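Local coordinates for protein sucrose 6(F)-phosphate phosphorylase (Thermoanaerobacterium thermosaccharolyticum DSM 571, PDB 6S9V) that belongs to the alpha-amylase family of carbohydrate-active enzymes and builds its catalytic domain on a closed barrel of eight parallel beta strands surrounded by helices, at residues A[69-74]-A[190-195]; A[106-111]-A[119-124]; A[477-480]-A[485-488]. All blocks are in the same frame, centred on the assembly; numbering follows the deposited sequence.

Contacts 1 and 2 are neighbours in the alpha-amylase catalytic domain, their centres about 13 Å apart, and aromatic residues join them: Phe192 CE1 of contact 1 lies 3.4 Å from Tyr108 CE2 of contact 2. Contact 1, partly buried, is a small meeting of two rings, beside the barrel strand 92-97. Contact 2, farther from the chain's centre and partly exposed, mixes aromatic and thioether packing with a serine-aspartate hydrogen bond. Contact 3 lies at the other side of the molecule, its centre about 47 Å from that of contact 1. It is a mostly buried pairing of two strands, held chiefly by backbone hydrogen bonds, with Leu477, Ile479, Ile488 and Thr486 on one face.

Contact 1. Residues A[69-74]-A[190-195]; sequences ITYSEI and REFLLE
Tyr71 and Phe192 meet ring to ring, and these two side chains carry the contact. The far end of the phenylalanine ring comes up to one edge of the tyrosine, near the plane of that ring: Phe192 CZ is 3.8 Å from Tyr71 CE1 and 3.9 Å from Tyr71 CD1, while Phe192 CE2 trails at 4.1 Å from Tyr71 CE1. The ring planes are inclined at 61° and the centroids of Tyr71 and Phe192 are 6.0 Å apart, an oblique pairing. Phe192 reaches Tyr71 because its chi1 of 173° turns CG away from the backbone N and out from the flank of the helix, and the two side chains meet at about a right angle.

Further out, two hydrogen bonds hold Tyr71 from outside the pair, one between its OH and the backbone N of Met98 and one between its carbonyl O and the indole NE1 of Trp81. Phe58 also meets the Tyr71 ring. In the loop itself, the hydroxyls of Thr70 and Ser72 are hydrogen-bonded across Tyr71, with OG1 of Thr70 2.8 Å from OG of Ser72.

The contact thus brings the loop following barrel strand 51-54 against helix 187-202, which precedes strand 207-210. Leu97 of the intervening strand 92-97 touches both Tyr71 and Leu193, whereas Leu194 and Arg190 face helix 230-244, where Arg190 makes a cation-pi contact with Trp237.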
# COMPACT_ATOMS: atom_id res chain seq x y z
N ILE A 69 -17.97 5.25 5.39
CA ILE A 69 -19.26 5.37 6.07
C ILE A 69 -19.94 4.01 6.19
O ILE A 69 -20.60 3.73 7.20
CB ILE A 69 -20.14 6.38 5.30
CG1 ILE A 69 -19.51 7.78 5.37
CG2 ILE A 69 -21.57 6.40 5.84
CD1 ILE A 69 -20.19 8.79 4.47
N THR A 70 -19.82 3.19 5.16
CA THR A 70 -20.42 1.86 5.13
C THR A 70 -19.67 1.06 4.07
O THR A 70 -19.13 1.63 3.12
CB THR A 70 -21.92 1.91 4.80
OG1 THR A 70 -22.44 0.58 4.71
CG2 THR A 70 -22.17 2.62 3.47
N TYR A 71 -19.64 -0.26 4.26
CA TYR A 71 -19.12 -1.17 3.25
C TYR A 71 -20.22 -1.90 2.48
O TYR A 71 -19.92 -2.69 1.59
CB TYR A 71 -18.20 -2.22 3.89
CG TYR A 71 -16.96 -1.67 4.55
CD1 TYR A 71 -16.98 -1.28 5.89
CD2 TYR A 71 -15.75 -1.59 3.87
CE1 TYR A 71 -15.84 -0.82 6.51
CE2 TYR A 71 -14.61 -1.12 4.48
CZ TYR A 71 -14.66 -0.72 5.80
OH TYR A 71 -13.51 -0.27 6.41
N SER A 72 -21.48 -1.65 2.82
CA SER A 72 -22.58 -2.38 2.21
C SER A 72 -22.94 -1.85 0.82
O SER A 72 -23.78 -2.44 0.15
CB SER A 72 -23.81 -2.34 3.12
OG SER A 72 -24.24 -1.01 3.33
N GLU A 73 -22.32 -0.76 0.39
CA GLU A 73 -22.49 -0.28 -0.97
C GLU A 73 -21.19 0.36 -1.44
O GLU A 73 -20.36 0.81 -0.64
CB GLU A 73 -23.64 0.73 -1.10
CG GLU A 73 -23.40 2.02 -0.36
CD GLU A 73 -24.35 3.14 -0.77
OE1 GLU A 73 -25.40 2.88 -1.40
OE2 GLU A 73 -24.02 4.30 -0.45
N ILE A 74 -21.03 0.39 -2.75
CA ILE A 74 -19.98 1.17 -3.38
C ILE A 74 -20.46 2.61 -3.49
O ILE A 74 -21.65 2.87 -3.71
CB ILE A 74 -19.63 0.57 -4.75
CG1 ILE A 74 -19.06 -0.85 -4.58
CG2 ILE A 74 -18.66 1.49 -5.51
CD1 ILE A 74 -17.86 -0.96 -3.67
N ARG A 190 -15.88 -6.77 16.13
CA ARG A 190 -15.50 -8.00 15.45
C ARG A 190 -16.64 -8.50 14.57
O ARG A 190 -16.39 -8.97 13.46
CB ARG A 190 -15.06 -9.05 16.47
CG ARG A 190 -13.82 -8.58 17.20
CD ARG A 190 -13.07 -9.67 17.92
NE ARG A 190 -11.77 -9.15 18.35
CZ ARG A 190 -10.71 -9.89 18.66
NH1 ARG A 190 -10.77 -11.21 18.59
NH2 ARG A 190 -9.58 -9.29 19.03
N GLU A 191 -17.88 -8.36 15.04
CA GLU A 191 -19.03 -8.69 14.21
C GLU A 191 -19.09 -7.80 12.97
O GLU A 191 -19.39 -8.27 11.87
CB GLU A 191 -20.33 -8.53 15.02
CG GLU A 191 -20.54 -9.56 16.11
CD GLU A 191 -21.76 -9.26 16.96
OE1 GLU A 191 -22.26 -8.11 16.93
OE2 GLU A 191 -22.24 -10.17 17.67
N PHE A 192 -18.83 -6.51 13.16
CA PHE A 192 -18.80 -5.56 12.05
C PHE A 192 -17.76 -5.95 11.01
O PHE A 192 -18.05 -5.99 9.81
CB PHE A 192 -18.52 -4.16 12.61
CG PHE A 192 -18.30 -3.10 11.57
CD1 PHE A 192 -19.36 -2.59 10.84
CD2 PHE A 192 -17.03 -2.60 11.34
CE1 PHE A 192 -19.15 -1.61 9.88
CE2 PHE A 192 -16.82 -1.62 10.39
CZ PHE A 192 -17.88 -1.12 9.67
N LEU A 193 -16.54 -6.25 11.45
CA LEU A 193 -15.48 -6.63 10.52
C LEU A 193 -15.82 -7.93 9.81
O LEU A 193 -15.57 -8.08 8.61
CB LEU A 193 -14.14 -6.73 11.24
CG LEU A 193 -13.62 -5.46 11.92
CD1 LEU A 193 -12.32 -5.73 12.64
CD2 LEU A 193 -13.45 -4.33 10.91
N LEU A 194 -16.39 -8.90 10.55
CA LEU A 194 -16.82 -10.15 9.93
C LEU A 194 -17.85 -9.92 8.83
O LEU A 194 -17.83 -10.59 7.79
CB LEU A 194 -17.40 -11.10 10.98
CG LEU A 194 -16.47 -11.77 11.97
CD1 LEU A 194 -17.22 -12.87 12.71
CD2 LEU A 194 -15.26 -12.33 11.26
N GLU A 195 -18.78 -8.98 9.06
CA GLU A 195 -19.78 -8.68 8.04
C GLU A 195 -19.14 -8.09 6.79
O GLU A 195 -19.63 -8.33 5.68
CB GLU A 195 -20.82 -7.72 8.61
CG GLU A 195 -21.91 -7.32 7.62
CD GLU A 195 -22.66 -8.51 7.05
OE1 GLU A 195 -22.80 -9.52 7.77
OE2 GLU A 195 -23.09 -8.43 5.88

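Contact 2. Residues A[106-111]-A[119-124]; sequences SIYFQD and SEYADM
Tyr108 turns the edge of its ring into the face of Tyr121, a T-shaped pair with planes at 82° and centroids 5.2 Å apart. The touching atom is Tyr108 CD1, 3.6 Å from Tyr121 CE1 and set toward the rim of that ring, whose opposite face is covered by Glu120 CG.

Met124 adds a Met-aromatic contact. Its chain bends at the thioether (chi3 70°), carrying the methyl CE over the Tyr108 ring, 4.3 Å from the centroid of that ring, while SD stands obliquely at 3.9 Å from Tyr108 CD1. Ile107 CG2 lies over the centre of the opposite face, which puts the Tyr108 ring between two methyl groups. Met124 also packs on Leu188 and Val189 of helix 187-202.

Helix 107-115 and the type I turn from Ser119 to Ala122 that doubles back beside it lie in the long excursion between barrel strands 92-97 and 207-210, a position consistent with domain B of alpha-amylase family enzymes.

The polar link lies at the turn. Ser119 OG donates to Asp111 OD2 (2.7 Å), which receives it on its anti lone pair; the same OG accepts from Tyr121 N at 3.0 Å in an ST turn. One hydroxyl thus links the helix to the turn and helps brace the turn, alongside the Ala122 N to Ser119 O bond. Asp111 CB sits in plane at the edge of the Tyr121 ring, and the carboxylate plane stands nearly perpendicular to the ring (84°).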
# COMPACT_ATOMS: atom_id res chain seq x y z
N SER A 106 -20.84 7.46 9.83
CA SER A 106 -21.50 6.16 9.82
C SER A 106 -22.68 6.15 10.80
O SER A 106 -22.72 6.92 11.77
CB SER A 106 -20.51 5.06 10.19
OG SER A 106 -20.01 5.25 11.51
N ILE A 107 -23.64 5.27 10.53
CA ILE A 107 -24.80 5.16 11.41
C ILE A 107 -24.33 4.83 12.83
O ILE A 107 -24.89 5.33 13.82
CB ILE A 107 -25.79 4.11 10.88
CG1 ILE A 107 -27.08 4.14 11.71
CG2 ILE A 107 -25.16 2.72 10.88
CD1 ILE A 107 -28.17 3.21 11.20
N TYR A 108 -23.27 4.03 12.95
CA TYR A 108 -22.81 3.60 14.26
C TYR A 108 -22.40 4.80 15.11
O TYR A 108 -22.84 4.94 16.26
CB TYR A 108 -21.63 2.64 14.10
CG TYR A 108 -21.88 1.56 13.07
CD1 TYR A 108 -22.80 0.55 13.31
CD2 TYR A 108 -21.23 1.59 11.85
CE1 TYR A 108 -23.04 -0.42 12.35
CE2 TYR A 108 -21.47 0.62 10.89
CZ TYR A 108 -22.38 -0.38 11.15
OH TYR A 108 -22.62 -1.34 10.20
N PHE A 109 -21.59 5.69 14.54
CA PHE A 109 -21.13 6.83 15.32
C PHE A 109 -22.18 7.93 15.43
O PHE A 109 -22.26 8.60 16.46
CB PHE A 109 -19.85 7.41 14.73
CG PHE A 109 -19.16 8.34 15.68
CD1 PHE A 109 -18.49 7.84 16.78
CD2 PHE A 109 -19.21 9.71 15.49
CE1 PHE A 109 -17.87 8.69 17.67
CE2 PHE A 109 -18.58 10.56 16.37
CZ PHE A 109 -17.91 10.05 17.46
N GLN A 110 -23.00 8.14 14.39
CA GLN A 110 -24.04 9.16 14.51
C GLN A 110 -25.07 8.76 15.56
O GLN A 110 -25.61 9.63 16.27
CB GLN A 110 -24.69 9.44 13.16
CG GLN A 110 -23.74 10.20 12.23
CD GLN A 110 -24.39 10.73 10.98
OE1 GLN A 110 -24.26 11.92 10.67
NE2 GLN A 110 -25.11 9.88 10.25
N ASP A 111 -25.38 7.47 15.67
CA ASP A 111 -26.28 7.01 16.73
C ASP A 111 -25.66 7.28 18.09
O ASP A 111 -26.34 7.76 19.01
CB ASP A 111 -26.57 5.52 16.56
CG ASP A 111 -27.72 5.05 17.43
OD1 ASP A 111 -28.89 5.27 17.05
OD2 ASP A 111 -27.45 4.44 18.48
N SER A 119 -26.55 4.42 23.42
CA SER A 119 -26.47 3.87 22.08
C SER A 119 -26.00 2.42 22.14
O SER A 119 -25.07 2.09 22.88
CB SER A 119 -25.51 4.69 21.21
OG SER A 119 -25.25 4.01 20.00
N GLU A 120 -26.64 1.56 21.35
CA GLU A 120 -26.19 0.18 21.27
C GLU A 120 -24.80 0.06 20.66
O GLU A 120 -24.16 -0.99 20.81
CB GLU A 120 -27.18 -0.65 20.46
CG GLU A 120 -27.32 -0.20 19.01
CD GLU A 120 -28.08 -1.21 18.17
OE1 GLU A 120 -27.77 -2.42 18.27
OE2 GLU A 120 -28.98 -0.79 17.41
N TYR A 121 -24.31 1.11 19.99
CA TYR A 121 -23.01 1.07 19.34
C TYR A 121 -21.91 1.76 20.13
O TYR A 121 -20.78 1.85 19.65
CB TYR A 121 -23.09 1.72 17.95
CG TYR A 121 -24.19 1.17 17.07
CD1 TYR A 121 -24.12 -0.12 16.58
CD2 TYR A 121 -25.28 1.95 16.72
CE1 TYR A 121 -25.11 -0.63 15.77
CE2 TYR A 121 -26.28 1.45 15.90
CZ TYR A 121 -26.19 0.16 15.43
OH TYR A 121 -27.18 -0.36 14.62
N ALA A 122 -22.20 2.24 21.35
CA ALA A 122 -21.23 3.02 22.10
C ALA A 122 -19.92 2.25 22.27
O ALA A 122 -18.83 2.84 22.16
CB ALA A 122 -21.80 3.39 23.47
N ASP A 123 -20.00 0.94 22.50
CA ASP A 123 -18.82 0.13 22.77
C ASP A 123 -17.94 -0.09 21.55
O ASP A 123 -16.83 -0.63 21.69
CB ASP A 123 -19.26 -1.23 23.33
CG ASP A 123 -18.11 -2.05 23.89
OD1 ASP A 123 -17.32 -1.52 24.69
OD2 ASP A 123 -18.00 -3.25 23.53
N MET A 124 -18.39 0.29 20.35
CA MET A 124 -17.55 0.16 19.17
C MET A 124 -16.41 1.16 19.14
O MET A 124 -15.45 0.97 18.39
CB MET A 124 -18.39 0.32 17.89
CG MET A 124 -19.39 -0.77 17.65
SD MET A 124 -20.39 -0.49 16.18
CE MET A 124 -19.16 -0.72 14.91
O HOH W 1 -28.92 2.84 19.58

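Contact 3. Residues A[477-480]-A[485-488]; sequences LFID and KTTI
Leu477 turns CG away from its backbone N, and a chi2 of 68° then carries CD1 toward the neighbouring strand, while the -60° chi1 of Thr486 puts its methyl CG2 opposite the backbone N and OG1 beside it. Leu477 CD1 and Thr486 CG2 consequently meet at 3.5 Å, in a diagonal contact between residues that are not directly paired. From its place OG1 of Thr486 bonds to the carbonyl O of Tyr484. Ile479 and Thr486, a non-hydrogen-bonded pair, lie side by side; CG1 of Ile479 is 3.7 Å from OG1 of Thr486 and slightly farther from the methyl. Ile488 completes this row, its CG1 lying 4.1 Å from Leu477 CD1.

The two segments are the arms of a beta hairpin, antiparallel at 166° with axes 4.7 Å apart, third and fourth of the five strands of an antiparallel sheet. Such a sheet after the barrel is consistent with the C-terminal beta domain of alpha-amylase family enzymes. Strands 463-470 and 497-501 flank the pair, and helix 372-384 covers the face bearing Leu477, Ile479, Thr486 and Ile488 through Phe384, Ile381 and Ala377.

Backbone bonds set the register. Phe478 and Thr487 form a hydrogen-bonded pair, with Phe478 N 2.7 Å from Thr487 O and Thr487 N 2.8 Å from Phe478 O, both nearly straight. The carbonyls also take CA-H...O contacts, as from Thr486 CA to Phe478 O at 3.5 Å. Toward the turn the pairing slackens, with a less straight bond from Asp480 N to Lys485 O, while the Asp480 carboxylate bonds to Lys482 N and the extended Lys485 side chain leads away from the partner strand.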
# COMPACT_ATOMS: atom_id res chain seq x y z
N LEU A 477 18.19 -11.10 -16.30
CA LEU A 477 18.23 -9.65 -16.39
C LEU A 477 19.67 -9.18 -16.30
O LEU A 477 20.42 -9.62 -15.42
CB LEU A 477 17.40 -9.04 -15.25
CG LEU A 477 17.49 -7.53 -15.05
CD1 LEU A 477 16.86 -6.80 -16.23
CD2 LEU A 477 16.84 -7.12 -13.73
N PHE A 478 20.05 -8.29 -17.20
CA PHE A 478 21.32 -7.59 -17.08
C PHE A 478 21.06 -6.10 -17.20
O PHE A 478 20.45 -5.66 -18.18
CB PHE A 478 22.33 -8.02 -18.14
CG PHE A 478 23.64 -7.31 -18.03
CD1 PHE A 478 23.85 -6.11 -18.68
CD2 PHE A 478 24.65 -7.82 -17.24
CE1 PHE A 478 25.05 -5.44 -18.57
CE2 PHE A 478 25.86 -7.15 -17.12
CZ PHE A 478 26.05 -5.96 -17.78
N ILE A 479 21.52 -5.33 -16.21
CA ILE A 479 21.45 -3.87 -16.25
C ILE A 479 22.87 -3.32 -16.12
O ILE A 479 23.60 -3.69 -15.19
CB ILE A 479 20.56 -3.29 -15.14
CG1 ILE A 479 19.11 -3.75 -15.29
CG2 ILE A 479 20.62 -1.74 -15.17
CD1 ILE A 479 18.23 -3.48 -14.07
N ASP A 480 23.25 -2.47 -17.06
CA ASP A 480 24.45 -1.65 -16.95
C ASP A 480 24.04 -0.34 -16.29
O ASP A 480 23.37 0.49 -16.91
CB ASP A 480 25.07 -1.42 -18.33
CG ASP A 480 26.35 -0.60 -18.28
OD1 ASP A 480 26.69 -0.06 -17.20
OD2 ASP A 480 27.03 -0.52 -19.33
N LYS A 485 21.08 0.69 -19.57
CA LYS A 485 20.68 -0.28 -20.57
C LYS A 485 20.26 -1.57 -19.89
O LYS A 485 21.00 -2.13 -19.07
CB LYS A 485 21.82 -0.55 -21.55
CG LYS A 485 21.40 -1.39 -22.75
CD LYS A 485 22.57 -1.62 -23.68
CE LYS A 485 22.13 -2.21 -25.00
NZ LYS A 485 23.31 -2.58 -25.83
N THR A 486 19.06 -2.04 -20.22
CA THR A 486 18.43 -3.17 -19.55
C THR A 486 18.14 -4.23 -20.59
O THR A 486 17.39 -3.98 -21.54
CB THR A 486 17.14 -2.73 -18.85
OG1 THR A 486 17.45 -1.73 -17.87
CG2 THR A 486 16.46 -3.90 -18.18
N THR A 487 18.74 -5.41 -20.43
CA THR A 487 18.57 -6.51 -21.36
C THR A 487 18.12 -7.74 -20.59
O THR A 487 18.58 -8.00 -19.47
CB THR A 487 19.88 -6.81 -22.10
OG1 THR A 487 20.34 -5.63 -22.78
CG2 THR A 487 19.67 -7.92 -23.12
N ILE A 488 17.24 -8.52 -21.21
CA ILE A 488 16.79 -9.80 -20.67
C ILE A 488 17.15 -10.87 -21.69
O ILE A 488 16.61 -10.88 -22.81
CB ILE A 488 15.29 -9.80 -20.35
CG1 ILE A 488 14.98 -8.79 -19.25
CG2 ILE A 488 14.85 -11.21 -19.94
CD1 ILE A 488 13.50 -8.64 -18.96